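PDB 4ZEO: translation initiation factor eif-2b-like protein from Chaetomium thermophilum, which probably acts in translation initiation as the delta subunit of eIF2B, the decameric guanine nucleotide exchange factor for eIF2. Local coordinates for residues Ala380-Gly385 / Glu431-Gly436; Ala268-Ala273 / Leu299-Lys304. One frame throughout, in Å; residues are numbered along the deposited sequence.

Contact 1 (Ala380-Gly385 / Glu431-Gly436); sequences AATNAG and ERYITG
Thr382 OG1 is the polar atom on which this contact turns: it is hydrogen-bonded to the carbonyl of Ala378 one turn back in its own helix and accepts a hydrogen bond from a water whose O lies 3.2 Å from OG1. The same water lies 3.2 Å from Thr435 OG1, which is also bonded to Val388 N, and it thus bridges 380-385 and 431-436, between which there is no direct hydrogen bond. Across the contact OG1 lies against Tyr433, 3.2 Å from its CA and 3.5 Å from its CB, and although Tyr433 O is equally near, the angle there is too poor for a bond. The rotation about CA-CB (chi1 -63°) sets OG1 beside the backbone N and sends CG2 the other way, to rest 3.7 Å from Arg432 O. Thr382 meets the tyrosine ring from its edge, with CB in the ring plane 3.9 Å from CD1.

In the Rossmann-like fold of this family, helix 374-384 leads into strand 387-391, and a Schellman motif with Gly385 at C-prime (phi 95°) ends the helix. The loop opposite opens with a 3-10 turn, Ile434 N to Glu431 O, then runs into edge strand 436-438, which pairs with 387-391. Tyr433 leans on Ala378 and Met379 of the helix, while Arg432 CG lies 4.2 Å above one ring face, offset toward the rim. From there the arginine curls round, and its NH2 gives a weak hydrogen bond to Tyr433 OH, the guanidinium turned edge-on to the ring carbon CZ.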
loop_
_atom_site.group_PDB
_atom_site.type_symbol
_atom_site.label_atom_id
_atom_site.label_comp_id
_atom_site.label_asym_id
_atom_site.label_seq_id
_atom_site.Cartn_x
_atom_site.Cartn_y
_atom_site.Cartn_z
ATOM N N ALA A 380 -21.193 -6.961 6.057
ATOM C CA ALA A 380 -22.174 -6.525 7.054
ATOM C C ALA A 380 -22.691 -5.121 6.752
ATOM O O ALA A 380 -23.875 -4.842 6.873
ATOM C CB ALA A 380 -21.565 -6.584 8.458
ATOM N N ALA A 381 -21.781 -4.241 6.359
ATOM C CA ALA A 381 -22.119 -2.873 6.023
ATOM C C ALA A 381 -22.977 -2.791 4.744
ATOM O O ALA A 381 -23.995 -2.078 4.712
ATOM C CB ALA A 381 -20.853 -2.068 5.885
ATOM N N THR A 382 -22.613 -3.576 3.731
ATOM C CA THR A 382 -23.346 -3.580 2.477
ATOM C C THR A 382 -24.787 -4.009 2.737
ATOM O O THR A 382 -25.718 -3.449 2.134
ATOM C CB THR A 382 -22.692 -4.513 1.403
ATOM O OG1 THR A 382 -21.388 -4.036 1.089
ATOM C CG2 THR A 382 -23.505 -4.558 0.093
ATOM N N ASN A 383 -24.979 -4.942 3.671
ATOM C CA ASN A 383 -26.331 -5.395 3.993
ATOM C C ASN A 383 -27.163 -4.406 4.783
ATOM O O ASN A 383 -28.380 -4.360 4.644
ATOM C CB ASN A 383 -26.304 -6.697 4.807
ATOM C CG ASN A 383 -26.286 -7.935 3.950
ATOM O OD1 ASN A 383 -25.234 -8.413 3.524
ATOM N ND2 ASN A 383 -27.476 -8.480 3.700
ATOM N N ALA A 384 -26.492 -3.616 5.603
ATOM C CA ALA A 384 -27.115 -2.532 6.345
ATOM C C ALA A 384 -27.494 -1.323 5.464
ATOM O O ALA A 384 -28.325 -0.515 5.854
ATOM C CB ALA A 384 -26.168 -2.088 7.476
ATOM N N GLY A 385 -26.875 -1.190 4.296
ATOM C CA GLY A 385 -27.080 -0.019 3.454
ATOM C C GLY A 385 -26.021 1.063 3.675
ATOM O O GLY A 385 -26.103 2.176 3.141
ATOM N N GLU A 431 -16.087 -7.029 -5.015
ATOM C CA GLU A 431 -16.436 -5.637 -5.350
ATOM C C GLU A 431 -17.906 -5.286 -5.031
ATOM O O GLU A 431 -18.259 -4.132 -4.831
ATOM C CB GLU A 431 -16.124 -5.346 -6.811
ATOM C CG GLU A 431 -17.270 -5.596 -7.775
ATOM C CD GLU A 431 -16.971 -5.036 -9.146
ATOM O OE1 GLU A 431 -17.659 -5.426 -10.120
ATOM O OE2 GLU A 431 -16.046 -4.192 -9.241
ATOM N N ARG A 432 -18.742 -6.306 -4.996
ATOM C CA ARG A 432 -20.153 -6.203 -4.672
ATOM C C ARG A 432 -20.332 -5.576 -3.263
ATOM O O ARG A 432 -21.387 -5.007 -2.937
ATOM C CB ARG A 432 -20.762 -7.613 -4.807
ATOM C CG ARG A 432 -22.026 -7.905 -4.091
ATOM C CD ARG A 432 -22.202 -9.433 -3.832
ATOM N NE ARG A 432 -21.807 -10.273 -4.964
ATOM C CZ ARG A 432 -20.995 -11.327 -4.865
ATOM N NH1 ARG A 432 -20.682 -12.030 -5.944
ATOM N NH2 ARG A 432 -20.495 -11.686 -3.686
ATOM N N TYR A 433 -19.314 -5.719 -2.417
ATOM C CA TYR A 433 -19.387 -5.183 -1.063
ATOM C C TYR A 433 -18.609 -3.897 -0.924
ATOM O O TYR A 433 -18.366 -3.430 0.203
ATOM C CB TYR A 433 -18.893 -6.203 -0.026
ATOM C CG TYR A 433 -19.567 -7.545 -0.169
ATOM C CD1 TYR A 433 -20.937 -7.701 0.102
ATOM C CD2 TYR A 433 -18.838 -8.669 -0.542
ATOM C CE1 TYR A 433 -21.547 -8.922 -0.027
ATOM C CE2 TYR A 433 -19.450 -9.904 -0.667
ATOM C CZ TYR A 433 -20.797 -10.020 -0.406
ATOM O OH TYR A 433 -21.395 -11.235 -0.542
ATOM N N ILE A 434 -18.167 -3.351 -2.056
ATOM C CA ILE A 434 -17.454 -2.082 -2.052
ATOM C C ILE A 434 -18.239 -1.014 -2.808
ATOM O O ILE A 434 -18.547 -1.176 -3.982
ATOM C CB ILE A 434 -16.044 -2.236 -2.653
ATOM C CG1 ILE A 434 -15.273 -3.325 -1.902
ATOM C CG2 ILE A 434 -15.283 -0.905 -2.626
ATOM C CD1 ILE A 434 -14.069 -3.873 -2.661
ATOM N N THR A 435 -18.590 0.065 -2.113
ATOM C CA THR A 435 -19.309 1.186 -2.708
ATOM C C THR A 435 -18.419 1.937 -3.692
ATOM O O THR A 435 -18.818 2.250 -4.803
ATOM C CB THR A 435 -19.814 2.169 -1.633
ATOM O OG1 THR A 435 -20.643 1.471 -0.694
ATOM C CG2 THR A 435 -20.623 3.315 -2.261
ATOM N N GLY A 436 -17.205 2.246 -3.267
ATOM C CA GLY A 436 -16.286 2.941 -4.133
ATOM C C GLY A 436 -14.879 2.904 -3.604
ATOM O O GLY A 436 -14.660 2.656 -2.416
HETATM O O HOH W 1 -21.664 -1.534 -0.828
#

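Contact 2 (Ala268-Ala273 / Leu299-Lys304); sequences AEYVIA and LLRARK
Tyr270 reaches from helix 246-277 toward Arg301 of helix 293-304, its OH 3.4 Å from Arg301 NH1 and 3.7 Å from NH2. With chi1 at 176° the ring swings away from the backbone N, and its hydroxyl reaches the other helix. The ring and the guanidinium are steeply inclined, their planes 79° apart, so they do not stack; NH1 also comes within 3.8 Å of ring carbon CE1. The stronger polar partner of the hydroxyl is Arg274, one turn on in its own helix, whose NH1 is hydrogen-bonded to it.

These two helices follow one another through the first strand of the Rossmann-like parallel sheet: the long helix 246-277 leads to strand 285-289, and helix 293-304 comes after it. At Ala273 the backbones are nearest, 6.7 Å from its CA to that of Arg301, and the small methyl group rests on Lys297 and Thr298. Arg301 CG lies 4.1 Å from Ala273 O. A bend at chi2 (78°) then turns the arginine chain, whose NE forms a salt bridge with Glu305, a counter-charge that may ease the closeness of NH2 to Arg274. With an alanine at Arg301, Glu305 is likely to lose this salt-bridge partner, and a gap would probably open beside the Tyr270 hydroxyl.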
loop_
_atom_site.group_PDB
_atom_site.type_symbol
_atom_site.label_atom_id
_atom_site.label_comp_id
_atom_site.label_asym_id
_atom_site.label_seq_id
_atom_site.Cartn_x
_atom_site.Cartn_y
_atom_site.Cartn_z
ATOM N N ALA A 268 0.770 10.443 -3.106
ATOM C CA ALA A 268 -0.436 9.610 -3.150
ATOM C C ALA A 268 -1.114 9.544 -1.784
ATOM O O ALA A 268 -2.341 9.674 -1.697
ATOM C CB ALA A 268 -0.109 8.194 -3.646
ATOM N N GLU A 269 -0.318 9.386 -0.725
ATOM C CA GLU A 269 -0.861 9.332 0.639
ATOM C C GLU A 269 -1.577 10.632 1.016
ATOM O O GLU A 269 -2.692 10.619 1.536
ATOM C CB GLU A 269 0.252 9.042 1.650
ATOM C CG GLU A 269 -0.150 9.193 3.105
ATOM C CD GLU A 269 0.989 8.870 4.045
ATOM O OE1 GLU A 269 1.457 7.724 4.016
ATOM O OE2 GLU A 269 1.453 9.764 4.784
ATOM N N TYR A 270 -0.941 11.759 0.708
ATOM C CA TYR A 270 -1.521 13.048 1.042
ATOM C C TYR A 270 -2.839 13.257 0.303
ATOM O O TYR A 270 -3.825 13.642 0.904
ATOM C CB TYR A 270 -0.552 14.188 0.696
ATOM C CG TYR A 270 -1.155 15.535 0.941
ATOM C CD1 TYR A 270 -1.017 16.161 2.179
ATOM C CD2 TYR A 270 -1.915 16.164 -0.042
ATOM C CE1 TYR A 270 -1.596 17.393 2.421
ATOM C CE2 TYR A 270 -2.510 17.373 0.190
ATOM C CZ TYR A 270 -2.344 17.992 1.421
ATOM O OH TYR A 270 -2.929 19.215 1.633
ATOM N N VAL A 271 -2.837 13.000 -1.002
ATOM C CA VAL A 271 -4.004 13.241 -1.829
ATOM C C VAL A 271 -5.168 12.353 -1.423
ATOM O O VAL A 271 -6.285 12.849 -1.259
ATOM C CB VAL A 271 -3.683 13.040 -3.348
ATOM C CG1 VAL A 271 -4.969 13.007 -4.193
ATOM C CG2 VAL A 271 -2.724 14.113 -3.846
ATOM N N ILE A 272 -4.909 11.063 -1.204
ATOM C CA ILE A 272 -5.971 10.133 -0.796
ATOM C C ILE A 272 -6.568 10.548 0.556
ATOM O O ILE A 272 -7.788 10.599 0.719
ATOM C CB ILE A 272 -5.453 8.667 -0.703
ATOM C CG1 ILE A 272 -5.158 8.110 -2.100
ATOM C CG2 ILE A 272 -6.479 7.773 -0.020
ATOM C CD1 ILE A 272 -4.391 6.774 -2.097
ATOM N N ALA A 273 -5.713 10.865 1.520
ATOM C CA ALA A 273 -6.198 11.244 2.852
ATOM C C ALA A 273 -7.008 12.532 2.758
ATOM O O ALA A 273 -8.073 12.649 3.359
ATOM C CB ALA A 273 -5.045 11.399 3.829
ATOM N N LEU A 299 -8.596 10.104 8.831
ATOM C CA LEU A 299 -9.263 10.479 10.073
ATOM C C LEU A 299 -8.517 11.622 10.753
ATOM O O LEU A 299 -9.131 12.558 11.248
ATOM C CB LEU A 299 -9.402 9.258 11.002
ATOM C CG LEU A 299 -10.307 8.147 10.421
ATOM C CD1 LEU A 299 -10.434 6.909 11.338
ATOM C CD2 LEU A 299 -11.707 8.700 10.096
ATOM N N LEU A 300 -7.190 11.562 10.767
ATOM C CA LEU A 300 -6.412 12.662 11.352
ATOM C C LEU A 300 -6.605 13.949 10.541
ATOM O O LEU A 300 -6.698 15.032 11.100
ATOM C CB LEU A 300 -4.922 12.289 11.467
ATOM C CG LEU A 300 -4.658 11.161 12.486
ATOM C CD1 LEU A 300 -3.187 10.719 12.534
ATOM C CD2 LEU A 300 -5.167 11.515 13.881
ATOM N N ARG A 301 -6.710 13.821 9.228
ATOM C CA ARG A 301 -6.917 14.989 8.377
ATOM C C ARG A 301 -8.269 15.672 8.649
ATOM O O ARG A 301 -8.334 16.898 8.810
ATOM C CB ARG A 301 -6.799 14.579 6.899
ATOM C CG ARG A 301 -7.100 15.676 5.903
ATOM C CD ARG A 301 -5.958 16.630 5.763
ATOM N NE ARG A 301 -6.351 17.717 4.881
ATOM C CZ ARG A 301 -5.544 18.681 4.433
ATOM N NH1 ARG A 301 -4.259 18.723 4.771
ATOM N NH2 ARG A 301 -6.043 19.608 3.634
ATOM N N ALA A 302 -9.337 14.877 8.745
ATOM C CA ALA A 302 -10.676 15.420 8.975
ATOM C C ALA A 302 -10.734 16.153 10.293
ATOM O O ALA A 302 -11.312 17.247 10.388
ATOM C CB ALA A 302 -11.713 14.317 8.941
ATOM N N ARG A 303 -10.084 15.575 11.297
ATOM C CA ARG A 303 -10.016 16.201 12.613
ATOM C C ARG A 303 -9.239 17.518 12.557
ATOM O O ARG A 303 -9.661 18.511 13.142
ATOM C CB ARG A 303 -9.366 15.260 13.627
ATOM C CG ARG A 303 -9.346 15.806 15.045
ATOM C CD ARG A 303 -10.761 15.881 15.583
ATOM N NE ARG A 303 -10.835 16.634 16.823
ATOM C CZ ARG A 303 -11.674 17.643 17.018
ATOM N NH1 ARG A 303 -12.495 18.010 16.038
ATOM N NH2 ARG A 303 -11.691 18.284 18.181
ATOM N N LYS A 304 -8.115 17.532 11.845
ATOM C CA LYS A 304 -7.341 18.762 11.716
ATOM C C LYS A 304 -8.142 19.823 10.967
ATOM O O LYS A 304 -7.974 21.010 11.213
ATOM C CB LYS A 304 -5.998 18.507 11.012
ATOM C CG LYS A 304 -4.804 18.517 11.971
ATOM C CD LYS A 304 -3.524 18.061 11.297
ATOM C CE LYS A 304 -3.536 16.536 11.132
ATOM N NZ LYS A 304 -2.328 15.958 10.469
#

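The two contacts come in series along the chain, contact 2 closing before contact 1 opens, and their centres lie 23 Å apart, with nearest atoms about 10 Å from each other. Both belong to one Rossmann-like domain with a six-stranded parallel sheet. Contact 2 packs the C-terminal part of helix 246-277 against helix 293-304, which flanks the sheet after inner strand 285-289. Contact 1 sits at the surface near the sheet's edge, where helix 374-384 and the loop entering strand 436-438 meet beside strand 387-391. Helices 293-304 and 374-384 lie on opposite faces of the sheet, so the contacts pack elements on the two sides of one doubly wound sheet.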